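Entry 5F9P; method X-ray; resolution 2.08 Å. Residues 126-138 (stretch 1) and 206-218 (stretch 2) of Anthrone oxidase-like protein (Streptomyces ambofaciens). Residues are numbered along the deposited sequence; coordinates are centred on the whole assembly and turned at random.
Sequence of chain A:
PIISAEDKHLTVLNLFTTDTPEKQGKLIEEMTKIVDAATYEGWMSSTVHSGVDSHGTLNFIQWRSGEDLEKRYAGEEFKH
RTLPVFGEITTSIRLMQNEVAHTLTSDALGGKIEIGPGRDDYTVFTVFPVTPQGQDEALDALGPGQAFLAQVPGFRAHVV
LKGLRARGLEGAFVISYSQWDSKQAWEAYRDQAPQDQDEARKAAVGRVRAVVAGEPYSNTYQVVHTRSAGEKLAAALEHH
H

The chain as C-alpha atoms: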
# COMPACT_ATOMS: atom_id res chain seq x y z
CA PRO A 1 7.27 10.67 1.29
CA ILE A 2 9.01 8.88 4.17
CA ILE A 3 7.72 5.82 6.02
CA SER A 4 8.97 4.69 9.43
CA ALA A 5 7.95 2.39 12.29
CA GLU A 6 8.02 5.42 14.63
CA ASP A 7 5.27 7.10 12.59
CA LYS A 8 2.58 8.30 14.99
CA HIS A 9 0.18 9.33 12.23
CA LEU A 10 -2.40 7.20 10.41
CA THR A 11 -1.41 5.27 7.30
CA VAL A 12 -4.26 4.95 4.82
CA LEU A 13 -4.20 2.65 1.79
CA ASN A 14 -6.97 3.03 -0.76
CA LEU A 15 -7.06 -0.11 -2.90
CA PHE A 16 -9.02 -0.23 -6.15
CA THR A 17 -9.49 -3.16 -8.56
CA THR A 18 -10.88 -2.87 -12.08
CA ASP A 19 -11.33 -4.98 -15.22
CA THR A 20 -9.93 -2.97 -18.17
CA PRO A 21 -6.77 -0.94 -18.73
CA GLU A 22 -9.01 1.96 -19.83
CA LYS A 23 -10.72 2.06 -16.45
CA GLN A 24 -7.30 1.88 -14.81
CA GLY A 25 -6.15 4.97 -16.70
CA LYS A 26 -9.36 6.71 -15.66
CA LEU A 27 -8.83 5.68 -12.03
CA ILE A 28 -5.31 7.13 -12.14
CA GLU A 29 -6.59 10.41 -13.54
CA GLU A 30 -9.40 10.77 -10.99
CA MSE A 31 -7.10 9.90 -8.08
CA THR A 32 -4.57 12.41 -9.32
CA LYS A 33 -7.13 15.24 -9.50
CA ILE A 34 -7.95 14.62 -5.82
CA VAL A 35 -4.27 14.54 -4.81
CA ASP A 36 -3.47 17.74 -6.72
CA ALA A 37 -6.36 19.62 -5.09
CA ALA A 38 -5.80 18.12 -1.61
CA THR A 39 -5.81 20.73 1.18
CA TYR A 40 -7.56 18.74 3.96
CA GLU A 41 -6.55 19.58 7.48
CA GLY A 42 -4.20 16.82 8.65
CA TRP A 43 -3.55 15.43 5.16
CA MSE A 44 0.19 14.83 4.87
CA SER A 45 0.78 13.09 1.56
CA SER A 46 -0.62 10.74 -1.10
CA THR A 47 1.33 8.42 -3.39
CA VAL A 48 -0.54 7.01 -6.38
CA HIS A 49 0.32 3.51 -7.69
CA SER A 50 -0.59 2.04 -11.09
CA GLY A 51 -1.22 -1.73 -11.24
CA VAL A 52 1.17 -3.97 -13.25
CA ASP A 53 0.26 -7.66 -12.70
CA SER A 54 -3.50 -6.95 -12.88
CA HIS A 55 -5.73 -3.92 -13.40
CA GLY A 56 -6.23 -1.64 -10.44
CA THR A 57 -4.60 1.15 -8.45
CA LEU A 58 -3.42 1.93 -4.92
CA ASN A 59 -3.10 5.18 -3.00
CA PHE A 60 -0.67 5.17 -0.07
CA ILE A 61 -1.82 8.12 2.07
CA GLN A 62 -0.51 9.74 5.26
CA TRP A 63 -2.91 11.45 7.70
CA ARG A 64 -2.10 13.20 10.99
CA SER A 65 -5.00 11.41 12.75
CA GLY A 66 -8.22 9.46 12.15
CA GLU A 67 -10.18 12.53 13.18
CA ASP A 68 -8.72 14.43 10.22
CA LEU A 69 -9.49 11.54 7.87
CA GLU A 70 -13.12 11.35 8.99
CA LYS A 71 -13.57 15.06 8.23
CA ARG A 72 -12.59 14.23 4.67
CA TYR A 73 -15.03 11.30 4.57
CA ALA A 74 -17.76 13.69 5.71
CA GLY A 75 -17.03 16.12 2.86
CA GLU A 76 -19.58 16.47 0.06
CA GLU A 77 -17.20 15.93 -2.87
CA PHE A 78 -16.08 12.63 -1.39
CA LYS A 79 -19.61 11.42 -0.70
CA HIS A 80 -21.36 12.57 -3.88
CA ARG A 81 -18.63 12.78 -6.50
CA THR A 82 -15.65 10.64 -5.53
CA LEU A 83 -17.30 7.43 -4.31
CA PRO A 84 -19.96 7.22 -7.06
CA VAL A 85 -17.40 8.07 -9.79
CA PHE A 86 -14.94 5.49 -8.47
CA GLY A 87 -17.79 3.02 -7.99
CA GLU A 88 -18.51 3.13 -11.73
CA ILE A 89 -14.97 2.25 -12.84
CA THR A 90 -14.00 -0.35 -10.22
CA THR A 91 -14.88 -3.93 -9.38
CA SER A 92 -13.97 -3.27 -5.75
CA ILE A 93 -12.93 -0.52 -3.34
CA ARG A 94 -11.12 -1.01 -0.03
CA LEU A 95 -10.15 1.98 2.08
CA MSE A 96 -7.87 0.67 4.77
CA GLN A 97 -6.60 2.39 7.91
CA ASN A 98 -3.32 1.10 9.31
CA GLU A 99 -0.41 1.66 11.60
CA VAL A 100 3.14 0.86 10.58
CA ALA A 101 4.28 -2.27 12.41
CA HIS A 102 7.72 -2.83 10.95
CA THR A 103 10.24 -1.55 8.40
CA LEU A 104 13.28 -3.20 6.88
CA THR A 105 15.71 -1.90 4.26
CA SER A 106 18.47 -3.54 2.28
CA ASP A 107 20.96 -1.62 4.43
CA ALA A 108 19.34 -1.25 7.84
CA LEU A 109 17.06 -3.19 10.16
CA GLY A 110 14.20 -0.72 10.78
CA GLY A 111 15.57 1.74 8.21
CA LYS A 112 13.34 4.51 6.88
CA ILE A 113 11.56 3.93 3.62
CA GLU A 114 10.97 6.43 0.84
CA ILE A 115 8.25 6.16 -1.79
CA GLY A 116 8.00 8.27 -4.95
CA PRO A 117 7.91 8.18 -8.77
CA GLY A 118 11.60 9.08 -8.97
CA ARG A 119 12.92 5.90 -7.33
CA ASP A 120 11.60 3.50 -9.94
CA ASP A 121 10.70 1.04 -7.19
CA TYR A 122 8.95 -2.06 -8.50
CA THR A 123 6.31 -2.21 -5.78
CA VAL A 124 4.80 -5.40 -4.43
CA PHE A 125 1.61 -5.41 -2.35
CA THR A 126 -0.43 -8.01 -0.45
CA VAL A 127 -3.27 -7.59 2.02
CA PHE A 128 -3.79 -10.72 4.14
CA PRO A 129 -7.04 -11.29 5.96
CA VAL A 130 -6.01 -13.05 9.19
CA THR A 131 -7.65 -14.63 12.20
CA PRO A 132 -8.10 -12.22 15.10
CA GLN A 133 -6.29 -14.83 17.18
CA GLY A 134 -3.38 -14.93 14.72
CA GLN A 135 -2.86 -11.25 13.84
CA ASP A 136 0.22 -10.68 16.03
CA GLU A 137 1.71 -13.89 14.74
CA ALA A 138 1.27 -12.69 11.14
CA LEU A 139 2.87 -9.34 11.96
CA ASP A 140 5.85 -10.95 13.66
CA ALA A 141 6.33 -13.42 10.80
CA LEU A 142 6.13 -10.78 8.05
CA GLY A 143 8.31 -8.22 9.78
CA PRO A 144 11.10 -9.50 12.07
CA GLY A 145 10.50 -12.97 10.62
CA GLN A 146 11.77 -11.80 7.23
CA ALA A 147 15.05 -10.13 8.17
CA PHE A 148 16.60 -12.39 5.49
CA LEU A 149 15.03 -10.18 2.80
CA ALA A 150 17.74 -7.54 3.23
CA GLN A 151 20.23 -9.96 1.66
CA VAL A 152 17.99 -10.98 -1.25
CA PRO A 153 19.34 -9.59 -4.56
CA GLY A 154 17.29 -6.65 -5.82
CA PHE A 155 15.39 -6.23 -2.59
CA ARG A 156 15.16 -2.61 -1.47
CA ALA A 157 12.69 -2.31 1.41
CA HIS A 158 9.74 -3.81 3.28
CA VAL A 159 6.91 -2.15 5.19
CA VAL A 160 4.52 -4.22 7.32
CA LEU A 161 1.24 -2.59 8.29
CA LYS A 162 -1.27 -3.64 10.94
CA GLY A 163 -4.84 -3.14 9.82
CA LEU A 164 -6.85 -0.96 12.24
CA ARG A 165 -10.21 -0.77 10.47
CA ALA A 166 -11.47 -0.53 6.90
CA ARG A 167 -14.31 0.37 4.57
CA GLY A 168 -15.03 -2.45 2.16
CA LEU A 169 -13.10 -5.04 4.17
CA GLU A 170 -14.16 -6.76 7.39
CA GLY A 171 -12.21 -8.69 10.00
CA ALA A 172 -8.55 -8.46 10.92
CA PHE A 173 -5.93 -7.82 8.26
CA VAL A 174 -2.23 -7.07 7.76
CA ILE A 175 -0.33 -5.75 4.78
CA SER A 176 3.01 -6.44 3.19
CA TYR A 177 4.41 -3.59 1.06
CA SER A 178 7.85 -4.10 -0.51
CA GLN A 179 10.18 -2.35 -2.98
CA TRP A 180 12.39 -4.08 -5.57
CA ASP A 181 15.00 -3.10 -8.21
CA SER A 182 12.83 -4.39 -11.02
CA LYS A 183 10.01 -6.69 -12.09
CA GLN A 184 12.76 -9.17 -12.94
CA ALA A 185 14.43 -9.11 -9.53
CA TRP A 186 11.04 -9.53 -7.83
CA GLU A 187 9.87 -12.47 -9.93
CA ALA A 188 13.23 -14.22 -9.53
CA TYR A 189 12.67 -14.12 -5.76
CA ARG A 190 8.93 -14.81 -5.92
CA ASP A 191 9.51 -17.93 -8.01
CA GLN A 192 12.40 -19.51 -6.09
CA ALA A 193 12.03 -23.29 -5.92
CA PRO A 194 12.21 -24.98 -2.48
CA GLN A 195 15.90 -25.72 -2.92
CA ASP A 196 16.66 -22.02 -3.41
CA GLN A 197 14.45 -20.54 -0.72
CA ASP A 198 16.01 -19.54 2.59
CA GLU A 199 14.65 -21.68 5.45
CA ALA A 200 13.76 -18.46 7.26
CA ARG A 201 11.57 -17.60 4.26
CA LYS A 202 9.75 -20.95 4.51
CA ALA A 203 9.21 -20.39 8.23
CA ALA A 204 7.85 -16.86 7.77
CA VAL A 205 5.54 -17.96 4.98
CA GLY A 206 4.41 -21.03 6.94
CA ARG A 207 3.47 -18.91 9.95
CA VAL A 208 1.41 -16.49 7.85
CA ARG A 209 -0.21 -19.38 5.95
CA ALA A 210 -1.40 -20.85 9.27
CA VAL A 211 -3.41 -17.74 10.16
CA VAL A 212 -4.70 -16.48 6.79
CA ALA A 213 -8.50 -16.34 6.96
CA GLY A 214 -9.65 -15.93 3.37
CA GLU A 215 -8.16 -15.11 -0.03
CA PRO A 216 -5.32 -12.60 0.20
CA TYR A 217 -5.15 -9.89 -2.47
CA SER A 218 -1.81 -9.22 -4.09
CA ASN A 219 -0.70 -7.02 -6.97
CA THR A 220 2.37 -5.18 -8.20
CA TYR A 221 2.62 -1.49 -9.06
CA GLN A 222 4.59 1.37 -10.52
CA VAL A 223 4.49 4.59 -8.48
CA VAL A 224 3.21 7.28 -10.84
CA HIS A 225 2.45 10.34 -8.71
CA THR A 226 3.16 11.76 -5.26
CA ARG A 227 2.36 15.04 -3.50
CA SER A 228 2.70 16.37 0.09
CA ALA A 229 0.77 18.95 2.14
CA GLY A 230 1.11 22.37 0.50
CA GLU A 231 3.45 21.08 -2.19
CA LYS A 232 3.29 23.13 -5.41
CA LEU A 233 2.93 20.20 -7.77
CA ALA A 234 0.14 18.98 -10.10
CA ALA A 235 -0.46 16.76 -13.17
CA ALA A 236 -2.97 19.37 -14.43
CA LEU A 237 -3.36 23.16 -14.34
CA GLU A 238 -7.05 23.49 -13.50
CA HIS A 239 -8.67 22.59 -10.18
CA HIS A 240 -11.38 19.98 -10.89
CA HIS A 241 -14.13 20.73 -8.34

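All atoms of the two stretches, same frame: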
# COMPACT_ATOMS: atom_id res chain seq x y z
N THR A 126 0.50 -6.95 -0.83
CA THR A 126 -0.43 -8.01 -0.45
C THR A 126 -1.17 -7.60 0.82
O THR A 126 -0.55 -7.17 1.79
CB THR A 126 0.28 -9.36 -0.16
OG1 THR A 126 1.02 -9.77 -1.31
CG2 THR A 126 -0.74 -10.44 0.18
N VAL A 127 -2.48 -7.74 0.80
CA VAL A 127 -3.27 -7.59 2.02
C VAL A 127 -3.77 -8.98 2.41
O VAL A 127 -4.43 -9.66 1.61
CB VAL A 127 -4.46 -6.62 1.84
CG1 VAL A 127 -5.22 -6.94 0.57
CG2 VAL A 127 -5.38 -6.68 3.05
N PHE A 128 -3.40 -9.40 3.62
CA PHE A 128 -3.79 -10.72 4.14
C PHE A 128 -4.91 -10.57 5.15
O PHE A 128 -4.72 -9.94 6.20
CB PHE A 128 -2.64 -11.40 4.89
CG PHE A 128 -1.34 -11.51 4.12
CD1 PHE A 128 -0.44 -10.46 4.11
CD2 PHE A 128 -0.99 -12.69 3.48
CE1 PHE A 128 0.77 -10.56 3.43
CE2 PHE A 128 0.20 -12.80 2.81
CZ PHE A 128 1.10 -11.74 2.79
N PRO A 129 -6.08 -11.16 4.86
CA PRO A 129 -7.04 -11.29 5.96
C PRO A 129 -6.50 -12.35 6.91
O PRO A 129 -6.02 -13.39 6.45
CB PRO A 129 -8.32 -11.77 5.26
CG PRO A 129 -7.85 -12.46 4.04
CD PRO A 129 -6.57 -11.76 3.61
N VAL A 130 -6.53 -12.09 8.21
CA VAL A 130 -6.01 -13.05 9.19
C VAL A 130 -7.02 -13.30 10.30
O VAL A 130 -7.98 -12.54 10.46
CB VAL A 130 -4.70 -12.53 9.83
CG1 VAL A 130 -3.60 -12.38 8.77
CG2 VAL A 130 -4.96 -11.22 10.53
N THR A 131 -6.81 -14.36 11.05
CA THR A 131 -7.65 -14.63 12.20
C THR A 131 -7.33 -13.57 13.23
O THR A 131 -6.18 -13.11 13.32
CB THR A 131 -7.40 -16.03 12.79
OG1 THR A 131 -6.04 -16.12 13.21
CG2 THR A 131 -7.68 -17.11 11.75
N PRO A 132 -8.33 -13.17 14.01
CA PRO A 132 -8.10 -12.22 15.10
C PRO A 132 -7.10 -12.82 16.08
O PRO A 132 -6.20 -12.13 16.56
CB PRO A 132 -9.48 -12.09 15.75
CG PRO A 132 -10.45 -12.56 14.71
CD PRO A 132 -9.73 -13.62 13.94
N GLN A 133 -7.23 -14.12 16.33
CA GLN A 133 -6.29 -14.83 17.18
C GLN A 133 -4.85 -14.74 16.63
O GLN A 133 -3.89 -14.58 17.38
CB GLN A 133 -6.70 -16.30 17.36
CG GLN A 133 -5.86 -17.08 18.38
CD GLN A 133 -6.22 -16.75 19.83
OE1 GLN A 133 -7.37 -16.43 20.14
NE2 GLN A 133 -5.24 -16.86 20.73
N GLY A 134 -4.71 -14.83 15.31
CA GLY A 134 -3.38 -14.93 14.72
C GLY A 134 -2.75 -13.64 14.18
O GLY A 134 -1.69 -13.69 13.58
N GLN A 135 -3.39 -12.50 14.40
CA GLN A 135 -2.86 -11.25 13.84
C GLN A 135 -1.42 -10.92 14.26
O GLN A 135 -0.58 -10.59 13.40
CB GLN A 135 -3.79 -10.07 14.14
CG GLN A 135 -3.38 -8.81 13.38
CD GLN A 135 -4.31 -7.63 13.61
OE1 GLN A 135 -4.82 -7.04 12.65
NE2 GLN A 135 -4.51 -7.26 14.86
N ASP A 136 -1.12 -11.01 15.56
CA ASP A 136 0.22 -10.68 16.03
C ASP A 136 1.25 -11.64 15.48
O ASP A 136 2.39 -11.27 15.21
CB ASP A 136 0.29 -10.68 17.56
CG ASP A 136 -0.44 -9.52 18.18
OD1 ASP A 136 -0.56 -8.45 17.53
OD2 ASP A 136 -0.90 -9.67 19.33
N GLU A 137 0.85 -12.89 15.33
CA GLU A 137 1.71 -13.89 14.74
C GLU A 137 2.07 -13.50 13.30
O GLU A 137 3.24 -13.52 12.90
CB GLU A 137 0.99 -15.25 14.78
CG GLU A 137 1.66 -16.34 13.96
CD GLU A 137 2.92 -16.87 14.61
OE1 GLU A 137 3.36 -16.30 15.64
OE2 GLU A 137 3.48 -17.86 14.08
N ALA A 138 1.06 -13.13 12.52
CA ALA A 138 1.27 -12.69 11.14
C ALA A 138 2.24 -11.51 11.07
O ALA A 138 3.12 -11.47 10.22
CB ALA A 138 -0.07 -12.31 10.51
N GLY A 206 5.19 -19.99 6.28
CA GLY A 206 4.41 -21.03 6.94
C GLY A 206 3.58 -20.50 8.10
O GLY A 206 2.45 -20.95 8.35
N ARG A 207 4.16 -19.55 8.83
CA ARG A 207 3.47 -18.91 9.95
C ARG A 207 2.29 -18.06 9.46
O ARG A 207 1.20 -18.13 10.01
CB ARG A 207 4.46 -18.08 10.76
CG ARG A 207 5.40 -18.93 11.61
CD ARG A 207 6.54 -18.10 12.19
NE ARG A 207 6.08 -17.18 13.22
CZ ARG A 207 6.76 -16.11 13.63
NH1 ARG A 207 7.93 -15.83 13.09
NH2 ARG A 207 6.26 -15.34 14.58
N VAL A 208 2.51 -17.27 8.42
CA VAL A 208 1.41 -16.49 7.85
C VAL A 208 0.32 -17.42 7.30
O VAL A 208 -0.86 -17.24 7.58
CB VAL A 208 1.90 -15.56 6.73
CG1 VAL A 208 0.73 -14.79 6.11
CG2 VAL A 208 2.93 -14.60 7.28
N ARG A 209 0.74 -18.43 6.54
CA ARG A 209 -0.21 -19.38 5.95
C ARG A 209 -1.14 -19.98 7.01
O ARG A 209 -2.34 -20.20 6.76
CB ARG A 209 0.56 -20.49 5.21
CG ARG A 209 -0.31 -21.66 4.72
CD ARG A 209 0.57 -22.68 4.00
NE ARG A 209 -0.11 -23.92 3.66
CZ ARG A 209 0.13 -24.60 2.53
NH1 ARG A 209 1.00 -24.13 1.65
NH2 ARG A 209 -0.51 -25.74 2.29
N ALA A 210 -0.61 -20.24 8.20
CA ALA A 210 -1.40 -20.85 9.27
C ALA A 210 -2.56 -19.97 9.74
O ALA A 210 -3.56 -20.47 10.25
CB ALA A 210 -0.51 -21.24 10.46
N VAL A 211 -2.42 -18.65 9.60
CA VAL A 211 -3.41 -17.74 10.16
C VAL A 211 -4.15 -16.89 9.14
O VAL A 211 -4.93 -16.02 9.52
CB VAL A 211 -2.80 -16.82 11.26
CG1 VAL A 211 -2.20 -17.64 12.40
CG2 VAL A 211 -1.76 -15.90 10.65
N VAL A 212 -3.91 -17.13 7.85
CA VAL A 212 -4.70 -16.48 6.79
C VAL A 212 -6.15 -16.96 6.82
O VAL A 212 -6.42 -18.16 6.87
CB VAL A 212 -4.10 -16.76 5.38
CG1 VAL A 212 -5.09 -16.38 4.30
CG2 VAL A 212 -2.78 -16.00 5.21
N ALA A 213 -7.09 -16.02 6.78
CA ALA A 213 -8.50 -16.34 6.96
C ALA A 213 -9.32 -15.88 5.75
O ALA A 213 -10.23 -15.06 5.88
CB ALA A 213 -9.02 -15.69 8.22
N GLY A 214 -9.01 -16.41 4.58
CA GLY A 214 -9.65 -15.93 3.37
C GLY A 214 -8.62 -15.71 2.27
O GLY A 214 -7.43 -15.91 2.51
N GLU A 215 -9.07 -15.32 1.09
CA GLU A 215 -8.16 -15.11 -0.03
C GLU A 215 -7.40 -13.80 0.15
O GLU A 215 -8.01 -12.74 0.30
CB GLU A 215 -8.92 -15.12 -1.38
CG GLU A 215 -7.97 -15.03 -2.61
CD GLU A 215 -8.68 -15.11 -3.97
OE1 GLU A 215 -7.97 -15.11 -5.00
OE2 GLU A 215 -9.94 -15.16 -4.01
N PRO A 216 -6.07 -13.87 0.18
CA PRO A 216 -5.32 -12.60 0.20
C PRO A 216 -5.43 -11.91 -1.16
O PRO A 216 -5.75 -12.58 -2.15
CB PRO A 216 -3.87 -13.05 0.45
CG PRO A 216 -3.98 -14.49 0.99
CD PRO A 216 -5.19 -15.05 0.33
N TYR A 217 -5.22 -10.60 -1.20
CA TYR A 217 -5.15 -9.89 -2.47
C TYR A 217 -3.73 -9.39 -2.67
O TYR A 217 -3.18 -8.68 -1.82
CB TYR A 217 -6.14 -8.71 -2.54
CG TYR A 217 -5.97 -7.88 -3.82
CD1 TYR A 217 -6.70 -8.17 -4.96
CD2 TYR A 217 -5.03 -6.85 -3.88
CE1 TYR A 217 -6.52 -7.45 -6.12
CE2 TYR A 217 -4.85 -6.12 -5.04
CZ TYR A 217 -5.60 -6.42 -6.15
OH TYR A 217 -5.43 -5.70 -7.31
N SER A 218 -3.12 -9.76 -3.78
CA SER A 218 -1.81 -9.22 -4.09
C SER A 218 -1.78 -8.60 -5.48
O SER A 218 -2.59 -8.95 -6.36
CB SER A 218 -0.73 -10.30 -3.92
OG SER A 218 -0.88 -11.31 -4.87

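The two stretches are joined by an interrupted antiparallel backbone pairing, backed by a small apolar cluster between strand and helix and closed at one end by a salt bridge, which together bury 856 Å².

The first pairing sets Val 127 against Tyr 217. Val 127 N donates to Tyr 217 O at 2.9 Å, and Tyr 217 N returns the bond to Val 127 O at 3.1 Å, the closed pair of a regular antiparallel ladder. Their side chains share one face of the sheet, where Val 127 CG1 packs 3.7 Å from Tyr 217 CB; the tyrosine, with chi1 in t, then carries its ring end away from the first stretch. On the other face Thr 126 and Ser 218 form the neighbouring non-hydrogen-bonded pair. As is usual for such a pair, their CA atoms come close, 4.1 Å from Thr 126 CA to Ser 218 CA, and the small side chains sit side by side, with Thr 126 OG1 3.2 Å from Ser 218 CB.

The register then shifts by two residues, and a second, single bridge joins Val 130 to Val 212. Two hydrogen bonds flank it: Ala 213 N to Pro 129 O and Thr 131 N to Val 211 O, each 2.9 Å. Proline has no N-H to give, yet Pro 129 serves here through its carbonyl, while its ring covers the intervening loop, with Pro 129 CG 3.8 Å from Gly 214 C and Pro 129 CD 3.7 Å from Pro 216 CA. Gly 214 adopts phi 135° and psi 178°, where a CB would jam against the preceding carbonyl, so glycine suits the bend.

Apolar side chains pack between the strand, the helices and the loop; Val 127, Val 130, Val 208 and Ala 138 are buried, and their hydrocarbon side chains bring no polar group that would need a partner there. The Phe 128 ring meets Val 208, Val 212 and Pro 216 obliquely; Phe 128 CD2 is 3.8 Å from Val 208 CG1, which also makes an off-centre CH-pi contact with the ring. Val 211 has the largest area covered by the other stretch. Its CA-to-CB bond points toward stretch 1, and Val 211 CG2 lies 4.0 Å from Ala 138 CB, the single methyl of that residue, and 3.7 Å from Gly 134 O. Gly 134, at the N-cap position, leaves room that a CB could not share: it would fall 2.4 Å from Val 211 CG1.

At the border, Glu 137 and Arg 207 point toward one another's stretches. Arg 207 NE donates to Glu 137 OE2 at 2.8 Å and Arg 207 NH2 to Glu 137 OE1 at 3.2 Å, a two-pronged salt bridge in which the planar guanidinium presents its edge to the carboxylate. Long, flexible side chains suit this partly exposed position, spanning the gap between the helices.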